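Local coordinates for protein regulator of nonsense transcripts 2 (Homo sapiens, PDB 4CEK) that acts as a factor of nonsense-mediated mRNA decay, of which this chain is the second of three MIF4G domains, an all-helical fold, at residues N16-I22 / P170-R174; G221-K227 / T259-L264; L21-K25 / A177-C182. Residue numbers count along the deposited sequence, not the author numbering.

Interaction 1 of 3, residues N16-I22 / P170-R174; sequences NFYENLI and PFYAR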
loop_
_atom_site.group_PDB
_atom_site.type_symbol
_atom_site.label_atom_id
_atom_site.label_comp_id
_atom_site.label_asym_id
_atom_site.label_seq_id
_atom_site.Cartn_x
_atom_site.Cartn_y
_atom_site.Cartn_z
ATOM N N ASN A 16 -3.104 7.686 -16.123
ATOM C CA ASN A 16 -1.968 8.599 -15.979
ATOM C C ASN A 16 -1.429 8.617 -14.555
ATOM O O ASN A 16 -0.231 8.800 -14.325
ATOM C CB ASN A 16 -2.349 10.024 -16.419
ATOM C CG ASN A 16 -2.617 10.133 -17.925
ATOM O OD1 ASN A 16 -3.611 10.725 -18.348
ATOM N ND2 ASN A 16 -1.736 9.568 -18.728
ATOM N N PHE A 17 -2.313 8.430 -13.592
ATOM C CA PHE A 17 -1.890 8.448 -12.212
ATOM C C PHE A 17 -1.016 7.216 -11.912
ATOM O O PHE A 17 -0.080 7.304 -11.110
ATOM C CB PHE A 17 -3.092 8.519 -11.271
ATOM C CG PHE A 17 -2.713 8.722 -9.834
ATOM C CD1 PHE A 17 -2.464 9.985 -9.349
ATOM C CD2 PHE A 17 -2.571 7.639 -8.976
ATOM C CE1 PHE A 17 -2.099 10.179 -8.028
ATOM C CE2 PHE A 17 -2.231 7.830 -7.655
ATOM C CZ PHE A 17 -1.988 9.096 -7.183
ATOM N N TYR A 18 -1.290 6.101 -12.591
ATOM C CA TYR A 18 -0.655 4.831 -12.266
ATOM C C TYR A 18 0.440 4.472 -13.242
ATOM O O TYR A 18 1.313 3.720 -12.883
ATOM C CB TYR A 18 -1.699 3.690 -12.141
ATOM C CG TYR A 18 -2.522 3.832 -10.887
ATOM C CD1 TYR A 18 -1.944 3.600 -9.641
ATOM C CD2 TYR A 18 -3.846 4.264 -10.928
ATOM C CE1 TYR A 18 -2.661 3.766 -8.474
ATOM C CE2 TYR A 18 -4.578 4.433 -9.750
ATOM C CZ TYR A 18 -3.973 4.185 -8.531
ATOM O OH TYR A 18 -4.649 4.332 -7.346
ATOM N N GLU A 19 0.413 5.026 -14.454
ATOM C CA GLU A 19 1.352 4.651 -15.497
ATOM C C GLU A 19 2.270 5.762 -15.989
ATOM O O GLU A 19 3.309 5.456 -16.564
ATOM C CB GLU A 19 0.602 4.096 -16.700
ATOM C CG GLU A 19 -0.420 3.032 -16.342
ATOM C CD GLU A 19 -0.747 2.118 -17.503
ATOM O OE1 GLU A 19 -0.436 2.461 -18.658
ATOM O OE2 GLU A 19 -1.328 1.038 -17.257
ATOM N N ASN A 20 1.901 7.030 -15.810
ATOM C CA ASN A 20 2.747 8.137 -16.297
ATOM C C ASN A 20 3.451 8.844 -15.169
ATOM O O ASN A 20 2.934 9.791 -14.552
ATOM C CB ASN A 20 1.944 9.116 -17.163
ATOM C CG ASN A 20 1.593 8.509 -18.508
ATOM O OD1 ASN A 20 0.439 8.529 -18.937
ATOM N ND2 ASN A 20 2.589 7.906 -19.155
ATOM N N LEU A 21 4.648 8.346 -14.897
ATOM C CA LEU A 21 5.467 8.797 -13.792
ATOM C C LEU A 21 6.498 9.770 -14.347
ATOM O O LEU A 21 6.815 9.734 -15.542
ATOM C CB LEU A 21 6.141 7.591 -13.100
ATOM C CG LEU A 21 5.224 6.568 -12.397
ATOM C CD1 LEU A 21 6.032 5.549 -11.612
ATOM C CD2 LEU A 21 4.251 7.287 -11.477
ATOM N N ILE A 22 6.986 10.660 -13.491
ATOM C CA ILE A 22 8.096 11.508 -13.875
ATOM C C ILE A 22 9.353 10.645 -13.926
ATOM O O ILE A 22 9.609 9.844 -13.022
ATOM C CB ILE A 22 8.289 12.706 -12.932
ATOM C CG1 ILE A 22 7.162 13.725 -13.129
ATOM C CG2 ILE A 22 9.619 13.402 -13.219
ATOM C CD1 ILE A 22 7.629 15.165 -13.052
ATOM N N PRO A 170 -2.637 6.592 -2.068
ATOM C CA PRO A 170 -2.287 6.528 -3.501
ATOM C C PRO A 170 -1.094 7.429 -3.851
ATOM O O PRO A 170 -0.334 7.134 -4.791
ATOM C CB PRO A 170 -3.545 7.075 -4.213
ATOM C CG PRO A 170 -4.640 6.966 -3.215
ATOM C CD PRO A 170 -4.031 7.018 -1.850
ATOM N N PHE A 171 -0.975 8.542 -3.132
ATOM C CA PHE A 171 0.099 9.505 -3.402
ATOM C C PHE A 171 1.419 8.911 -2.868
ATOM O O PHE A 171 2.444 8.841 -3.601
ATOM C CB PHE A 171 -0.283 10.881 -2.827
ATOM C CG PHE A 171 -1.588 11.412 -3.403
ATOM C CD1 PHE A 171 -1.692 11.729 -4.756
ATOM C CD2 PHE A 171 -2.738 11.522 -2.606
ATOM C CE1 PHE A 171 -2.913 12.146 -5.309
ATOM C CE2 PHE A 171 -3.959 11.945 -3.150
ATOM C CZ PHE A 171 -4.041 12.264 -4.494
ATOM N N TYR A 172 1.362 8.415 -1.630
ATOM C CA TYR A 172 2.477 7.706 -1.054
ATOM C C TYR A 172 2.968 6.553 -1.920
ATOM O O TYR A 172 4.169 6.401 -2.115
ATOM C CB TYR A 172 2.145 7.262 0.340
ATOM C CG TYR A 172 2.191 8.390 1.339
ATOM C CD1 TYR A 172 2.224 9.741 0.939
ATOM C CD2 TYR A 172 2.198 8.116 2.695
ATOM C CE1 TYR A 172 2.282 10.769 1.879
ATOM C CE2 TYR A 172 2.248 9.124 3.636
ATOM C CZ TYR A 172 2.296 10.448 3.240
ATOM O OH TYR A 172 2.348 11.424 4.230
ATOM N N ALA A 173 2.067 5.795 -2.512
ATOM C CA ALA A 173 2.490 4.786 -3.470
ATOM C C ALA A 173 3.138 5.395 -4.717
ATOM O O ALA A 173 4.064 4.811 -5.289
ATOM C CB ALA A 173 1.326 3.876 -3.866
ATOM N N ARG A 174 2.609 6.514 -5.205
ATOM C CA ARG A 174 3.187 7.164 -6.399
ATOM C C ARG A 174 4.641 7.616 -6.137
ATOM O O ARG A 174 5.521 7.385 -6.957
ATOM C CB ARG A 174 2.354 8.368 -6.864
ATOM C CG ARG A 174 2.545 8.677 -8.353
ATOM C CD ARG A 174 1.683 9.834 -8.809
ATOM N NE ARG A 174 2.310 10.635 -9.872
ATOM C CZ ARG A 174 2.226 10.413 -11.182
ATOM N NH1 ARG A 174 1.525 9.400 -11.666
ATOM N NH2 ARG A 174 2.849 11.223 -12.033
#
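This contact is made by an arginine side chain hydrogen-bonded to backbone carbonyls at the end of helix 13-19 and just beyond it: Arg174, on helix 169-179 of the all-helical MIF4G domain, reaches across to this N-terminal helix and binds carbonyls of its last turn and of the residue that follows. The two segments are 148 residues apart in the chain and meet near the surface. Arg174 NH1 donates to Asn16 O at 3.2 Å and to Phe17 O at 2.7 Å, while Arg174 NH2 donates to Asn20 O at 2.9 Å; Asn20 is the first residue to leave helical geometry. Asn16 O already accepts from Asn20 N, 3.1 Å away, and takes Arg174 NH1 as a further donor. All three acceptors lie at the edge of the guanidinium, near its plane, and Leu21 CD2 sits over one face, 3.5 Å from Arg174 NH1. A salt bridge from Arg174 NH2 to Asp135 on helix 131-144 gives the charge a second partner.

Beside this polar cluster, Phe17 provides the apolar half of the contact. Its t rotamer carries the ring over to helix 169-179, where Phe17 CE2 lies 3.8 Å from Pro170 CB and Phe17 CE1 3.5 Å from Phe171 CE1, the two phenyl planes being nearly perpendicular. Tyr18 only grazes Pro170; its hydroxyl pairs with Glu222 of helix 210-225. The aliphatic part of the arginine is used as well: Arg174 CD stands over the Phe17 ring, 4.1 Å from its centroid, in a CH-pi contact.

Interaction 2 of 3, residues G221-K227 / T259-L264; sequences GELTKFK and TCGRFL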
loop_
_atom_site.group_PDB
_atom_site.type_symbol
_atom_site.label_atom_id
_atom_site.label_comp_id
_atom_site.label_asym_id
_atom_site.label_seq_id
_atom_site.Cartn_x
_atom_site.Cartn_y
_atom_site.Cartn_z
ATOM N N GLY A 221 -2.542 -2.620 -1.752
ATOM C CA GLY A 221 -3.304 -2.495 -2.990
ATOM C C GLY A 221 -2.797 -1.395 -3.878
ATOM O O GLY A 221 -2.709 -1.551 -5.090
ATOM N N GLU A 222 -2.518 -0.242 -3.299
ATOM C CA GLU A 222 -2.033 0.915 -4.100
ATOM C C GLU A 222 -0.657 0.613 -4.734
ATOM O O GLU A 222 -0.423 0.815 -5.932
ATOM C CB GLU A 222 -1.953 2.151 -3.203
ATOM C CG GLU A 222 -3.315 2.789 -2.901
ATOM C CD GLU A 222 -4.083 3.094 -4.191
ATOM O OE1 GLU A 222 -3.456 3.497 -5.193
ATOM O OE2 GLU A 222 -5.309 2.876 -4.248
ATOM N N LEU A 223 0.202 0.009 -3.934
ATOM C CA LEU A 223 1.508 -0.445 -4.376
ATOM C C LEU A 223 1.421 -1.500 -5.455
ATOM O O LEU A 223 2.308 -1.591 -6.288
ATOM C CB LEU A 223 2.322 -0.938 -3.159
ATOM C CG LEU A 223 2.849 0.245 -2.317
ATOM C CD1 LEU A 223 3.307 -0.187 -0.956
ATOM C CD2 LEU A 223 3.978 0.970 -3.066
ATOM N N THR A 224 0.348 -2.292 -5.463
ATOM C CA THR A 224 0.194 -3.344 -6.462
ATOM C C THR A 224 -0.128 -2.689 -7.789
ATOM O O THR A 224 0.404 -3.096 -8.863
ATOM C CB THR A 224 -0.954 -4.317 -6.081
ATOM O OG1 THR A 224 -0.652 -4.929 -4.818
ATOM C CG2 THR A 224 -1.153 -5.413 -7.125
ATOM N N LYS A 225 -1.019 -1.687 -7.736
ATOM C CA LYS A 225 -1.399 -0.957 -8.959
ATOM C C LYS A 225 -0.179 -0.259 -9.564
ATOM O O LYS A 225 -0.130 -0.078 -10.751
ATOM C CB LYS A 225 -2.581 0.035 -8.723
ATOM C CG LYS A 225 -3.959 -0.660 -8.621
ATOM C CD LYS A 225 -5.149 0.274 -8.289
ATOM C CE LYS A 225 -4.996 1.000 -6.964
ATOM N NZ LYS A 225 -6.248 1.689 -6.475
ATOM N N PHE A 226 0.801 0.104 -8.739
ATOM C CA PHE A 226 2.049 0.688 -9.231
ATOM C C PHE A 226 3.153 -0.350 -9.581
ATOM O O PHE A 226 4.269 0.034 -9.954
ATOM C CB PHE A 226 2.575 1.699 -8.197
ATOM C CG PHE A 226 1.940 3.057 -8.317
ATOM C CD1 PHE A 226 2.225 3.855 -9.390
ATOM C CD2 PHE A 226 1.073 3.511 -7.361
ATOM C CE1 PHE A 226 1.646 5.093 -9.521
ATOM C CE2 PHE A 226 0.492 4.734 -7.463
ATOM C CZ PHE A 226 0.780 5.536 -8.543
ATOM N N LYS A 227 2.832 -1.641 -9.447
ATOM C CA LYS A 227 3.765 -2.743 -9.675
ATOM C C LYS A 227 4.946 -2.727 -8.710
ATOM O O LYS A 227 5.993 -3.236 -9.062
ATOM C CB LYS A 227 4.299 -2.747 -11.121
ATOM C CG LYS A 227 3.229 -2.604 -12.192
ATOM C CD LYS A 227 3.843 -2.570 -13.588
ATOM C CE LYS A 227 2.814 -2.139 -14.642
ATOM N NZ LYS A 227 3.420 -1.569 -15.887
ATOM N N THR A 259 -9.495 -2.278 -3.638
ATOM C CA THR A 259 -8.360 -1.424 -3.901
ATOM C C THR A 259 -7.717 -1.841 -5.226
ATOM O O THR A 259 -7.417 -0.994 -6.013
ATOM C CB THR A 259 -7.350 -1.445 -2.716
ATOM O OG1 THR A 259 -8.027 -1.188 -1.468
ATOM C CG2 THR A 259 -6.238 -0.392 -2.904
ATOM N N CYS A 260 -7.488 -3.130 -5.482
ATOM C CA CYS A 260 -6.733 -3.554 -6.698
ATOM C C CYS A 260 -7.268 -4.758 -7.433
ATOM O O CYS A 260 -6.627 -5.207 -8.368
ATOM C CB CYS A 260 -5.267 -3.851 -6.369
ATOM S SG CYS A 260 -4.945 -5.316 -5.322
ATOM N N GLY A 261 -8.449 -5.254 -7.071
ATOM C CA GLY A 261 -9.056 -6.416 -7.735
ATOM C C GLY A 261 -9.278 -6.221 -9.230
ATOM O O GLY A 261 -9.091 -7.153 -10.011
ATOM N N ARG A 262 -9.680 -5.030 -9.661
ATOM C CA ARG A 262 -9.906 -4.847 -11.091
ATOM C C ARG A 262 -8.610 -4.863 -11.847
ATOM O O ARG A 262 -8.552 -5.435 -12.929
ATOM C CB ARG A 262 -10.673 -3.566 -11.400
ATOM C CG ARG A 262 -12.167 -3.708 -11.184
ATOM C CD ARG A 262 -12.795 -2.348 -10.951
ATOM N NE ARG A 262 -14.247 -2.416 -10.913
ATOM C CZ ARG A 262 -15.050 -1.363 -10.791
ATOM N NH1 ARG A 262 -14.550 -0.126 -10.695
ATOM N NH2 ARG A 262 -16.368 -1.549 -10.770
ATOM N N PHE A 263 -7.580 -4.236 -11.286
ATOM C CA PHE A 263 -6.238 -4.290 -11.871
ATOM C C PHE A 263 -5.812 -5.732 -12.066
ATOM O O PHE A 263 -5.359 -6.122 -13.151
ATOM C CB PHE A 263 -5.240 -3.514 -10.991
ATOM C CG PHE A 263 -3.804 -3.574 -11.476
ATOM C CD1 PHE A 263 -3.349 -2.706 -12.442
ATOM C CD2 PHE A 263 -2.899 -4.479 -10.912
ATOM C CE1 PHE A 263 -2.013 -2.754 -12.875
ATOM C CE2 PHE A 263 -1.568 -4.548 -11.346
ATOM C CZ PHE A 263 -1.121 -3.684 -12.325
ATOM N N LEU A 264 -6.025 -6.551 -11.045
ATOM C CA LEU A 264 -5.652 -7.956 -11.136
ATOM C C LEU A 264 -6.508 -8.734 -12.103
ATOM O O LEU A 264 -6.001 -9.601 -12.855
ATOM C CB LEU A 264 -5.723 -8.616 -9.784
ATOM C CG LEU A 264 -4.729 -8.179 -8.689
ATOM C CD1 LEU A 264 -5.164 -8.816 -7.374
ATOM C CD2 LEU A 264 -3.263 -8.529 -8.999
#
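Segments 221-225 and 259-264, of helices 210-225 and 247-266, run in nearly the same direction, their axes 26° apart and 8.7 Å at closest approach. Segment 259-264 is kinked where the amides of Arg262 and Phe263 lack a bond to the turn before. The backbones come nearest at Gly221 and Cys260, whose CA atoms are 5.2 Å apart. Gly221 makes this possible: Thr259 CG2 lies 3.6 Å from Gly221 CA, in space that a CB there would claim. Helix 210-225 then ends in a Schellman motif, with Lys227 at positive phi.

Further along, Phe263 packs flat against the end of this helix; Lys225 CA lies 4.1 Å from the ring centroid, almost on the ring normal, a CH-pi contact. Thr224 faces Cys260 and Leu264, with Thr224 CB 4.2 Å from Cys260 SG. One direct polar link crosses the interface, from Lys225 NZ to Thr259 O at 3.0 Å. The same Lys225 NZ forms a salt bridge with Glu222 OE2 at 2.7 Å, while the other carboxylate oxygen of Glu222 binds the hydroxyl of Tyr18.

Helix 231-243 comes between them in the sequence, so two helices with one intervening pack side by side, near-parallel, consistent with the helical-repeat architecture of MIF4G domains.

Interaction 3 of 3, residues L21-K25 / A177-C182; sequences LIDLK and ATLHPC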
loop_
_atom_site.group_PDB
_atom_site.type_symbol
_atom_site.label_atom_id
_atom_site.label_comp_id
_atom_site.label_asym_id
_atom_site.label_seq_id
_atom_site.Cartn_x
_atom_site.Cartn_y
_atom_site.Cartn_z
ATOM N N LEU A 21 4.648 8.346 -14.897
ATOM C CA LEU A 21 5.467 8.797 -13.792
ATOM C C LEU A 21 6.498 9.770 -14.347
ATOM O O LEU A 21 6.815 9.734 -15.542
ATOM C CB LEU A 21 6.141 7.591 -13.100
ATOM C CG LEU A 21 5.224 6.568 -12.397
ATOM C CD1 LEU A 21 6.032 5.549 -11.612
ATOM C CD2 LEU A 21 4.251 7.287 -11.477
ATOM N N ILE A 22 6.986 10.660 -13.491
ATOM C CA ILE A 22 8.096 11.508 -13.875
ATOM C C ILE A 22 9.353 10.645 -13.926
ATOM O O ILE A 22 9.609 9.844 -13.022
ATOM C CB ILE A 22 8.289 12.706 -12.932
ATOM C CG1 ILE A 22 7.162 13.725 -13.129
ATOM C CG2 ILE A 22 9.619 13.402 -13.219
ATOM C CD1 ILE A 22 7.629 15.165 -13.052
ATOM N N ASP A 23 10.102 10.794 -15.017
ATOM C CA ASP A 23 11.360 10.086 -15.228
ATOM C C ASP A 23 12.475 10.812 -14.471
ATOM O O ASP A 23 13.117 11.721 -14.992
ATOM C CB ASP A 23 11.660 10.020 -16.727
ATOM C CG ASP A 23 12.917 9.240 -17.044
ATOM O OD1 ASP A 23 13.496 8.586 -16.145
ATOM O OD2 ASP A 23 13.337 9.285 -18.219
ATOM N N LEU A 24 12.690 10.421 -13.226
ATOM C CA LEU A 24 13.737 11.020 -12.446
ATOM C C LEU A 24 15.122 10.588 -12.892
ATOM O O LEU A 24 16.074 11.287 -12.579
ATOM C CB LEU A 24 13.595 10.702 -10.967
ATOM C CG LEU A 24 12.344 11.160 -10.245
ATOM C CD1 LEU A 24 12.623 10.945 -8.775
ATOM C CD2 LEU A 24 11.959 12.600 -10.521
ATOM N N LYS A 25 15.269 9.471 -13.608
ATOM C CA LYS A 25 16.627 8.963 -13.886
ATOM C C LYS A 25 17.417 9.914 -14.788
ATOM O O LYS A 25 18.642 9.838 -14.850
ATOM C CB LYS A 25 16.642 7.525 -14.445
ATOM C CG LYS A 25 17.771 6.681 -13.838
ATOM C CD LYS A 25 18.272 5.549 -14.727
ATOM C CE LYS A 25 19.555 4.938 -14.160
ATOM N NZ LYS A 25 20.362 4.188 -15.172
ATOM N N ALA A 177 6.951 4.593 -6.166
ATOM C CA ALA A 177 7.171 4.042 -7.500
ATOM C C ALA A 177 7.973 5.006 -8.373
ATOM O O ALA A 177 8.642 4.600 -9.330
ATOM C CB ALA A 177 5.848 3.716 -8.155
ATOM N N THR A 178 7.865 6.286 -8.070
ATOM C CA THR A 178 8.581 7.312 -8.831
ATOM C C THR A 178 10.085 7.334 -8.450
ATOM O O THR A 178 10.941 7.543 -9.289
ATOM C CB THR A 178 7.947 8.698 -8.607
ATOM O OG1 THR A 178 6.585 8.684 -9.069
ATOM C CG2 THR A 178 8.713 9.746 -9.362
ATOM N N LEU A 179 10.374 7.096 -7.179
ATOM C CA LEU A 179 11.723 6.974 -6.691
ATOM C C LEU A 179 12.419 5.668 -7.092
ATOM O O LEU A 179 13.638 5.625 -7.217
ATOM C CB LEU A 179 11.721 7.123 -5.162
ATOM C CG LEU A 179 11.322 8.527 -4.688
ATOM C CD1 LEU A 179 11.300 8.621 -3.165
ATOM C CD2 LEU A 179 12.287 9.540 -5.279
ATOM N N HIS A 180 11.655 4.613 -7.319
ATOM C CA HIS A 180 12.215 3.257 -7.414
ATOM C C HIS A 180 13.293 3.063 -8.454
ATOM O O HIS A 180 14.274 2.353 -8.206
ATOM C CB HIS A 180 11.079 2.261 -7.650
ATOM C CG HIS A 180 11.534 0.851 -7.894
ATOM N ND1 HIS A 180 12.040 0.073 -6.918
ATOM C CD2 HIS A 180 11.540 0.085 -9.054
ATOM C CE1 HIS A 180 12.336 -1.135 -7.420
ATOM N NE2 HIS A 180 12.033 -1.127 -8.730
ATOM N N PRO A 181 13.131 3.669 -9.641
ATOM C CA PRO A 181 14.144 3.461 -10.674
ATOM C C PRO A 181 15.543 4.034 -10.361
ATOM O O PRO A 181 16.496 3.674 -11.048
ATOM C CB PRO A 181 13.528 4.162 -11.902
ATOM C CG PRO A 181 12.049 4.084 -11.652
ATOM C CD PRO A 181 11.968 4.399 -10.184
ATOM N N CYS A 182 15.678 4.887 -9.348
ATOM C CA CYS A 182 16.978 5.394 -8.977
ATOM C C CYS A 182 17.304 5.357 -7.476
ATOM O O CYS A 182 18.296 5.915 -7.051
ATOM C CB CYS A 182 17.106 6.806 -9.505
ATOM S SG CYS A 182 16.115 7.953 -8.574
#
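An irregular segment, extended at Leu21 and Ile22 and turning at Asp23, lies along the end of a helix here, with leucine side chains as the bumps and the surface of helix 169-179 as the bed, at the edge of the all-helical MIF4G fold. No hydrogen bond crosses between residues 21-25 and 177-182; the fit depends on shape. The two backbones keep a similar spacing at both ends, Leu21 CA to Thr178 CA being 6.0 Å and Lys25 CA to Cys182 CA 6.1 Å.

Leu21 is the first bump. It points toward the helix and settles beside Ala177 and Thr178, where the small methyl of Ala177 leaves room for it: Leu21 CD1 is 3.9 Å from Ala177 CB, and Leu21 CD2 is 3.6 Å from Thr178 OG1. Phe226 touches both Leu21 and Ala177, adding an aromatic wall. Thr178 is in turn the bump of the helix, filling the gap between Leu21 and Leu24, with Thr178 CG2 3.8 Å from Ile22 O; its hydroxyl is tied back to Arg174 O.

Leu24 is the deeper insertion. It enters a hollow lined by Thr178, Leu179 and Cys182 and completed by Met139 and Cys142 of helix 131-144, so that the segment also reaches a second helix. An Asx turn shapes the chain at this point, Asp23 OD1 accepting from Lys25 N at 3.2 Å. More outwardly, Lys25 CG lies 4.3 Å from Pro181 O and 4.4 Å from Cys182 CB. Within the Leu24 hollow, Leu24 CD1 meets Leu179 CD2 at 3.8 Å, while Leu24 CB lies 4.4 Å from Cys182 SG.

Overall arrangement
Interactions 1 and 3 start from the same N-terminal stretch, share Leu21 and Ile22, and lie along helix 169-179 with centres about 10 Å apart. Interaction 2 comes later in the chain and joins helices 210-225 and 247-266; its centre is about 12 Å from that of interaction 1 and about 18 Å from that of interaction 3. Tyr18 joins interactions 1 and 2 through its hydroxyl. Phe226 touches Tyr18, Leu21 and Ala177, bringing all three contacts together. The N-terminal segment thus lies across alternate helices, 131-144, 169-179 and 210-225, which tie it to the helical array of the MIF4G domain.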